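Local coordinates for universal stress protein MJ0577 (PDB 1MJH), which binds ATP together with a manganese ion as a homodimeric member of the universal stress protein A family, at residues K6-P11 / E34-L39; K23-F28 / I123-S128. All coordinates share one frame; numbering follows the deposited sequence.

Contact 1 (K6-P11 / E34-L39). With ATP (adenosine-5'-triphosphate), chain F.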
loop_
_atom_site.group_PDB
_atom_site.type_symbol
_atom_site.label_atom_id
_atom_site.label_comp_id
_atom_site.label_asym_id
_atom_site.label_seq_id
_atom_site.Cartn_x
_atom_site.Cartn_y
_atom_site.Cartn_z
ATOM N N LYS B 6 4.146 -2.497 -14.435
ATOM C CA LYS B 6 4.640 -3.579 -15.281
ATOM C C LYS B 6 5.375 -4.632 -14.479
ATOM O O LYS B 6 5.245 -5.800 -14.832
ATOM C CB LYS B 6 5.610 -2.947 -16.323
ATOM C CG LYS B 6 6.111 -3.994 -17.310
ATOM C CD LYS B 6 6.696 -3.393 -18.580
ATOM C CE LYS B 6 6.927 -4.482 -19.619
ATOM N NZ LYS B 6 6.882 -3.947 -21.010
ATOM N N LYS B 7 6.112 -4.238 -13.435
ATOM C CA LYS B 7 6.895 -5.192 -12.663
ATOM C C LYS B 7 6.561 -5.084 -11.186
ATOM O O LYS B 7 6.557 -3.986 -10.591
ATOM C CB LYS B 7 8.397 -4.916 -12.905
ATOM C CG LYS B 7 9.285 -6.001 -12.299
ATOM C CD LYS B 7 10.759 -5.585 -12.438
ATOM C CE LYS B 7 11.127 -5.535 -13.926
ATOM N NZ LYS B 7 12.622 -5.694 -14.020
ATOM N N ILE B 8 6.100 -6.188 -10.599
ATOM C CA ILE B 8 5.689 -6.229 -9.189
ATOM C C ILE B 8 6.658 -7.038 -8.331
ATOM O O ILE B 8 7.092 -8.144 -8.741
ATOM C CB ILE B 8 4.313 -6.977 -9.147
ATOM C CG1 ILE B 8 3.275 -6.188 -9.903
ATOM C CG2 ILE B 8 3.856 -7.226 -7.707
ATOM C CD1 ILE B 8 2.059 -7.030 -10.349
ATOM N N LEU B 9 6.927 -6.555 -7.121
ATOM C CA LEU B 9 7.692 -7.360 -6.155
ATOM C C LEU B 9 6.667 -7.993 -5.215
ATOM O O LEU B 9 5.877 -7.236 -4.629
ATOM C CB LEU B 9 8.704 -6.601 -5.292
ATOM C CG LEU B 9 9.434 -7.358 -4.171
ATOM C CD1 LEU B 9 10.265 -8.525 -4.762
ATOM C CD2 LEU B 9 10.378 -6.475 -3.357
ATOM N N TYR B 10 6.669 -9.327 -5.056
ATOM C CA TYR B 10 5.731 -9.975 -4.165
ATOM C C TYR B 10 6.554 -10.820 -3.203
ATOM O O TYR B 10 7.051 -11.911 -3.558
ATOM C CB TYR B 10 4.738 -10.889 -4.937
ATOM C CG TYR B 10 3.954 -11.823 -4.058
ATOM C CD1 TYR B 10 3.279 -11.328 -2.931
ATOM C CD2 TYR B 10 3.870 -13.185 -4.326
ATOM C CE1 TYR B 10 2.547 -12.174 -2.119
ATOM C CE2 TYR B 10 3.136 -14.032 -3.507
ATOM C CZ TYR B 10 2.491 -13.523 -2.418
ATOM O OH TYR B 10 1.757 -14.347 -1.566
ATOM N N PRO B 11 6.867 -10.271 -2.049
ATOM C CA PRO B 11 7.636 -10.978 -1.034
ATOM C C PRO B 11 6.663 -11.802 -0.182
ATOM O O PRO B 11 5.671 -11.270 0.304
ATOM C CB PRO B 11 8.232 -9.851 -0.197
ATOM C CG PRO B 11 7.297 -8.675 -0.328
ATOM C CD PRO B 11 6.500 -8.903 -1.587
ATOM N N GLU B 34 3.407 -8.464 -18.177
ATOM C CA GLU B 34 3.780 -8.071 -16.824
ATOM C C GLU B 34 4.609 -9.142 -16.114
ATOM O O GLU B 34 4.709 -10.299 -16.541
ATOM C CB GLU B 34 2.652 -7.683 -15.883
ATOM C CG GLU B 34 1.896 -6.422 -16.028
ATOM C CD GLU B 34 0.537 -6.487 -16.689
ATOM O OE1 GLU B 34 -0.070 -7.582 -16.732
ATOM O OE2 GLU B 34 0.118 -5.383 -17.132
ATOM N N GLU B 35 5.338 -8.642 -15.105
ATOM C CA GLU B 35 6.310 -9.544 -14.492
ATOM C C GLU B 35 6.203 -9.524 -12.969
ATOM O O GLU B 35 5.925 -8.453 -12.456
ATOM C CB GLU B 35 7.689 -9.021 -14.897
ATOM C CG GLU B 35 8.835 -9.884 -14.415
ATOM C CD GLU B 35 10.056 -9.666 -15.323
ATOM O OE1 GLU B 35 10.212 -8.581 -15.890
ATOM O OE2 GLU B 35 10.835 -10.628 -15.445
ATOM N N VAL B 36 6.370 -10.675 -12.352
ATOM C CA VAL B 36 6.405 -10.703 -10.883
ATOM C C VAL B 36 7.772 -11.149 -10.418
ATOM O O VAL B 36 8.299 -12.206 -10.851
ATOM C CB VAL B 36 5.319 -11.615 -10.263
ATOM C CG1 VAL B 36 5.478 -11.667 -8.738
ATOM C CG2 VAL B 36 3.960 -11.075 -10.646
ATOM N N ILE B 37 8.390 -10.441 -9.469
ATOM C CA ILE B 37 9.550 -10.866 -8.741
ATOM C C ILE B 37 9.048 -11.599 -7.481
ATOM O O ILE B 37 8.446 -10.922 -6.660
ATOM C CB ILE B 37 10.501 -9.728 -8.319
ATOM C CG1 ILE B 37 10.840 -8.814 -9.476
ATOM C CG2 ILE B 37 11.773 -10.320 -7.688
ATOM C CD1 ILE B 37 11.272 -9.481 -10.784
ATOM N N LEU B 38 9.191 -12.941 -7.457
ATOM C CA LEU B 38 8.632 -13.665 -6.300
ATOM C C LEU B 38 9.729 -13.956 -5.333
ATOM O O LEU B 38 10.754 -14.598 -5.682
ATOM C CB LEU B 38 7.998 -14.967 -6.893
ATOM C CG LEU B 38 7.655 -16.002 -5.812
ATOM C CD1 LEU B 38 6.415 -15.514 -5.019
ATOM C CD2 LEU B 38 7.256 -17.340 -6.460
ATOM N N LEU B 39 9.622 -13.373 -4.141
ATOM C CA LEU B 39 10.748 -13.415 -3.211
ATOM C C LEU B 39 10.469 -14.018 -1.859
ATOM O O LEU B 39 9.488 -13.618 -1.252
ATOM C CB LEU B 39 11.188 -11.921 -3.030
ATOM C CG LEU B 39 12.231 -11.719 -1.943
ATOM C CD1 LEU B 39 13.569 -12.404 -2.268
ATOM C CD2 LEU B 39 12.503 -10.198 -1.806
HETATM P PG ATP F . 6.641 -9.938 12.925
HETATM O O1G ATP F . 6.992 -8.502 13.103
HETATM O O2G ATP F . 7.560 -10.526 12.007
HETATM O O3G ATP F . 6.589 -10.680 14.194
HETATM P PB ATP F . 4.296 -10.691 11.297
HETATM O O1B ATP F . 2.908 -10.840 11.755
HETATM O O2B ATP F . 4.897 -12.002 11.032
HETATM O O3B ATP F . 5.117 -9.857 12.349
HETATM P PA ATP F . 5.402 -9.448 8.823
HETATM O O1A ATP F . 5.705 -8.042 8.930
HETATM O O2A ATP F . 6.485 -10.370 8.883
HETATM O O3A ATP F . 4.288 -9.792 9.980
HETATM O "O5'" ATP F . 4.583 -9.915 7.559
HETATM C "C5'" ATP F . 4.129 -8.879 6.650
HETATM C "C4'" ATP F . 4.404 -9.312 5.222
HETATM O "O4'" ATP F . 5.871 -9.239 5.018
HETATM C "C3'" ATP F . 4.066 -10.746 4.848
HETATM O "O3'" ATP F . 2.676 -10.935 4.549
HETATM C "C2'" ATP F . 4.995 -10.940 3.624
HETATM O "O2'" ATP F . 4.395 -10.305 2.476
HETATM C "C1'" ATP F . 6.268 -10.190 4.096
HETATM N N9 ATP F . 7.278 -11.064 4.677
HETATM C C8 ATP F . 7.520 -11.349 5.976
HETATM N N7 ATP F . 8.573 -12.120 6.167
HETATM C C5 ATP F . 9.003 -12.392 4.956
HETATM C C6 ATP F . 10.075 -13.162 4.537
HETATM N N6 ATP F . 10.847 -13.800 5.418
HETATM N N1 ATP F . 10.278 -13.247 3.226
HETATM C C2 ATP F . 9.490 -12.571 2.329
HETATM N N3 ATP F . 8.435 -11.795 2.638
HETATM C C4 ATP F . 8.266 -11.799 3.980
HETATM O O HOH W 1 13.122 -7.974 -15.840
#

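Contact 2 (K23-F28 / I123-S128). With ATP (adenosine-5'-triphosphate), chain F.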
loop_
_atom_site.group_PDB
_atom_site.type_symbol
_atom_site.label_atom_id
_atom_site.label_comp_id
_atom_site.label_asym_id
_atom_site.label_seq_id
_atom_site.Cartn_x
_atom_site.Cartn_y
_atom_site.Cartn_z
ATOM N N LYS B 23 -3.757 -12.846 -4.032
ATOM C CA LYS B 23 -4.952 -12.527 -4.767
ATOM C C LYS B 23 -4.842 -11.150 -5.457
ATOM O O LYS B 23 -5.353 -10.993 -6.566
ATOM C CB LYS B 23 -6.208 -12.525 -3.891
ATOM C CG LYS B 23 -6.377 -13.858 -3.126
ATOM C CD LYS B 23 -7.640 -13.762 -2.259
ATOM C CE LYS B 23 -8.187 -15.096 -1.828
ATOM N NZ LYS B 23 -8.508 -16.095 -2.888
ATOM N N HIS B 24 -4.242 -10.206 -4.734
ATOM C CA HIS B 24 -4.083 -8.841 -5.272
ATOM C C HIS B 24 -3.013 -8.819 -6.338
ATOM O O HIS B 24 -3.217 -8.155 -7.367
ATOM C CB HIS B 24 -3.735 -7.838 -4.141
ATOM C CG HIS B 24 -4.922 -7.718 -3.218
ATOM N ND1 HIS B 24 -5.743 -6.600 -3.295
ATOM C CD2 HIS B 24 -5.379 -8.527 -2.230
ATOM C CE1 HIS B 24 -6.706 -6.768 -2.389
ATOM N NE2 HIS B 24 -6.548 -7.937 -1.716
ATOM N N VAL B 25 -1.932 -9.586 -6.196
ATOM C CA VAL B 25 -0.974 -9.671 -7.314
ATOM C C VAL B 25 -1.669 -10.139 -8.590
ATOM O O VAL B 25 -1.435 -9.613 -9.693
ATOM C CB VAL B 25 0.171 -10.638 -6.966
ATOM C CG1 VAL B 25 1.169 -10.783 -8.138
ATOM C CG2 VAL B 25 0.918 -10.098 -5.727
ATOM N N LYS B 26 -2.488 -11.169 -8.455
ATOM C CA LYS B 26 -3.247 -11.684 -9.616
ATOM C C LYS B 26 -4.167 -10.644 -10.187
ATOM O O LYS B 26 -4.322 -10.510 -11.427
ATOM C CB LYS B 26 -4.002 -12.985 -9.222
ATOM C CG LYS B 26 -2.981 -14.102 -8.894
ATOM C CD LYS B 26 -3.657 -15.347 -8.306
ATOM C CE LYS B 26 -4.720 -15.961 -9.196
ATOM N NZ LYS B 26 -5.400 -17.133 -8.528
ATOM N N ALA B 27 -4.790 -9.786 -9.345
ATOM C CA ALA B 27 -5.661 -8.745 -9.852
ATOM C C ALA B 27 -4.986 -7.666 -10.648
ATOM O O ALA B 27 -5.644 -6.924 -11.407
ATOM C CB ALA B 27 -6.503 -8.178 -8.684
ATOM N N PHE B 28 -3.661 -7.505 -10.478
ATOM C CA PHE B 28 -2.930 -6.503 -11.255
ATOM C C PHE B 28 -2.711 -6.973 -12.699
ATOM O O PHE B 28 -2.172 -6.190 -13.452
ATOM C CB PHE B 28 -1.602 -6.189 -10.576
ATOM C CG PHE B 28 -1.661 -5.050 -9.605
ATOM C CD1 PHE B 28 -2.452 -5.113 -8.479
ATOM C CD2 PHE B 28 -0.953 -3.870 -9.824
ATOM C CE1 PHE B 28 -2.524 -4.068 -7.582
ATOM C CE2 PHE B 28 -1.034 -2.825 -8.935
ATOM C CZ PHE B 28 -1.824 -2.908 -7.813
ATOM N N ILE B 123 6.016 -1.547 -7.928
ATOM C CA ILE B 123 5.140 -1.606 -6.737
ATOM C C ILE B 123 5.552 -2.842 -5.956
ATOM O O ILE B 123 6.052 -3.811 -6.562
ATOM C CB ILE B 123 3.674 -1.673 -7.172
ATOM C CG1 ILE B 123 2.772 -1.722 -5.921
ATOM C CG2 ILE B 123 3.367 -2.879 -8.079
ATOM C CD1 ILE B 123 1.294 -1.527 -6.307
ATOM N N ILE B 124 5.403 -2.802 -4.651
ATOM C CA ILE B 124 5.587 -3.961 -3.797
ATOM C C ILE B 124 4.193 -4.340 -3.273
ATOM O O ILE B 124 3.523 -3.432 -2.771
ATOM C CB ILE B 124 6.458 -3.609 -2.575
ATOM C CG1 ILE B 124 7.835 -3.051 -3.121
ATOM C CG2 ILE B 124 6.734 -4.904 -1.845
ATOM C CD1 ILE B 124 8.742 -2.677 -1.987
ATOM N N ILE B 125 3.761 -5.582 -3.433
ATOM C CA ILE B 125 2.412 -5.985 -2.917
ATOM C C ILE B 125 2.667 -7.009 -1.786
ATOM O O ILE B 125 3.276 -8.054 -2.021
ATOM C CB ILE B 125 1.598 -6.590 -4.060
ATOM C CG1 ILE B 125 1.263 -5.520 -5.119
ATOM C CG2 ILE B 125 0.265 -7.121 -3.467
ATOM C CD1 ILE B 125 0.432 -6.044 -6.295
ATOM N N MET B 126 2.240 -6.725 -0.554
ATOM C CA MET B 126 2.634 -7.597 0.592
ATOM C C MET B 126 1.508 -7.640 1.609
ATOM O O MET B 126 0.643 -6.756 1.580
ATOM C CB MET B 126 4.016 -7.162 1.198
ATOM C CG MET B 126 3.939 -5.766 1.907
ATOM S SD MET B 126 5.645 -4.979 2.198
ATOM C CE MET B 126 6.327 -6.336 3.175
ATOM N N GLY B 127 1.599 -8.609 2.549
ATOM C CA GLY B 127 0.554 -8.616 3.590
ATOM C C GLY B 127 0.872 -7.607 4.680
ATOM O O GLY B 127 2.001 -7.136 4.845
ATOM N N SER B 128 -0.179 -7.279 5.482
ATOM C CA SER B 128 0.034 -6.448 6.666
ATOM C C SER B 128 0.695 -7.234 7.804
ATOM O O SER B 128 1.343 -6.657 8.694
ATOM C CB SER B 128 -1.291 -5.898 7.181
ATOM O OG SER B 128 -2.145 -6.980 7.570
HETATM P PG ATP F . 6.641 -9.938 12.925
HETATM O O1G ATP F . 6.992 -8.502 13.103
HETATM O O2G ATP F . 7.560 -10.526 12.007
HETATM O O3G ATP F . 6.589 -10.680 14.194
HETATM P PB ATP F . 4.296 -10.691 11.297
HETATM O O1B ATP F . 2.908 -10.840 11.755
HETATM O O2B ATP F . 4.897 -12.002 11.032
HETATM O O3B ATP F . 5.117 -9.857 12.349
HETATM P PA ATP F . 5.402 -9.448 8.823
HETATM O O1A ATP F . 5.705 -8.042 8.930
HETATM O O2A ATP F . 6.485 -10.370 8.883
HETATM O O3A ATP F . 4.288 -9.792 9.980
HETATM O "O5'" ATP F . 4.583 -9.915 7.559
HETATM C "C5'" ATP F . 4.129 -8.879 6.650
HETATM C "C4'" ATP F . 4.404 -9.312 5.222
HETATM O "O4'" ATP F . 5.871 -9.239 5.018
HETATM C "C3'" ATP F . 4.066 -10.746 4.848
HETATM O "O3'" ATP F . 2.676 -10.935 4.549
HETATM C "C2'" ATP F . 4.995 -10.940 3.624
HETATM O "O2'" ATP F . 4.395 -10.305 2.476
HETATM C "C1'" ATP F . 6.268 -10.190 4.096
HETATM N N9 ATP F . 7.278 -11.064 4.677
HETATM C C8 ATP F . 7.520 -11.349 5.976
HETATM N N7 ATP F . 8.573 -12.120 6.167
HETATM C C5 ATP F . 9.003 -12.392 4.956
HETATM C C6 ATP F . 10.075 -13.162 4.537
HETATM N N6 ATP F . 10.847 -13.800 5.418
HETATM N N1 ATP F . 10.278 -13.247 3.226
HETATM C C2 ATP F . 9.490 -12.571 2.329
HETATM N N3 ATP F . 8.435 -11.795 2.638
HETATM C C4 ATP F . 8.266 -11.799 3.980
#

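Contact 1 (K6-P11 / E34-L39)
With CG anti to the backbone N in both Tyr10 and Leu38 (chi1 167°), the two side chains lie side by side, and Tyr10 CD2 meets Leu38 CD1 obliquely at 3.5 Å. Tyr10 CB also touches Val36 CG1, while the Tyr10 hydroxyl is hydrogen-bonded to the carbonyl of Ala18. On the other face, Leu9 and Ile37 cross obliquely, Leu9 CD1 resting 3.7 Å from Ile37 CG2 and against Leu39 CB. Lys7 and Glu35 run alongside each other on that face; Lys7 NZ and Glu35 OE1 stand 4.2 Å apart, too far for a salt bridge, and one water joins them. Lys7 NZ is also held by the carbonyl of Glu119.

The pairing is parallel, the strand directions differing by 20°: Ile8 and Tyr10 each give N-H to the residue before their register partner (Glu35 O, Ile37 O) and C=O to the one after it (Ile37 N, Leu39 N). Glu35 N to Lys6 O (2.9 Å) opens the series. At the C-terminal end of strand 7-11, Pro11 O accepts from ATP O2' at 2.7 Å, placing ribose and adenine there, while the partner strand continues past Leu39.

The pair belongs to a beta-alpha-beta unit: connecting helix 16-27 packs on Tyr10 and Val36, helix 108-118 on Leu9, Pro11 and Leu39, and strands 123-127 and 98-106 flank it.

Contact 2 (K23-F28 / I123-S128)
Ile125 CD1 sits over one face of the Phe28 ring, 3.9 Å from its centroid and only 17° off the normal, a CH-pi contact within an interface made of apolar packing. The methyl is offset toward the rim, with Phe28 CD1 its nearest ring atom at 3.7 Å. Ile123 CD1 approaches the same ring obliquely, 3.7 Å from Phe28 CZ, and both isoleucines meet Phe28 tip to tip. In Ile125, chi1 of -67° sets CG1 beside the backbone N and CG2 anti to it, dividing the branches: CG1 carries CD1 on the Phe28 side, and CG2 meets Val25 CG2 at 3.8 Å and His24 CB at 4.1 Å. An alanine in place of Phe28 would remove the ring and would probably leave a gap beside the terminal methyls of Ile123 and Ile125. No hydrogen bond crosses between the two segments.

At the far end of the strand, Gly127 N donates to ATP O2' at 3.3 Å and more weakly to O3', while Met126 CE reaches 3.5 Å from ATP O4'.

His24 ND1 is hydrogen-bonded to Tyr5 OH of the second subunit, so this end of the helix forms part of the dimer interface. Strands 7-11 and 154-157 flank strand 123-127, and Phe28 reaches both through Ile8 and Leu155. With helix 16-27 on this face of the parallel sheet and helix 141-149 against Ile124 and Met126 on the opposite one, the layering is that of an alpha/beta/alpha nucleotide-binding fold.

From the N terminus, strand 7-11 leads into helix 16-27 and then strand 35-43; contact 1 closes this short excursion by pairing its two strands. Contact 2 closes a much longer one, from the end of the helix to strand 123-127, with 94 residues between its segments. Because residues 23-28 fall inside the span closed by contact 1 and residues 123-128 beyond it, the two closures cross. Contact 1's strand 7-11 borders contact 2's strand 123-127: Leu9 N and Ile123 O are 2.9 Å apart, consistent with a hydrogen bond. Contact 1 joins two strands within the sheet; contact 2 fixes helix 16-27 on one face of it. Segments 6-11, 34-39 and 123-128 all reach the same ATP.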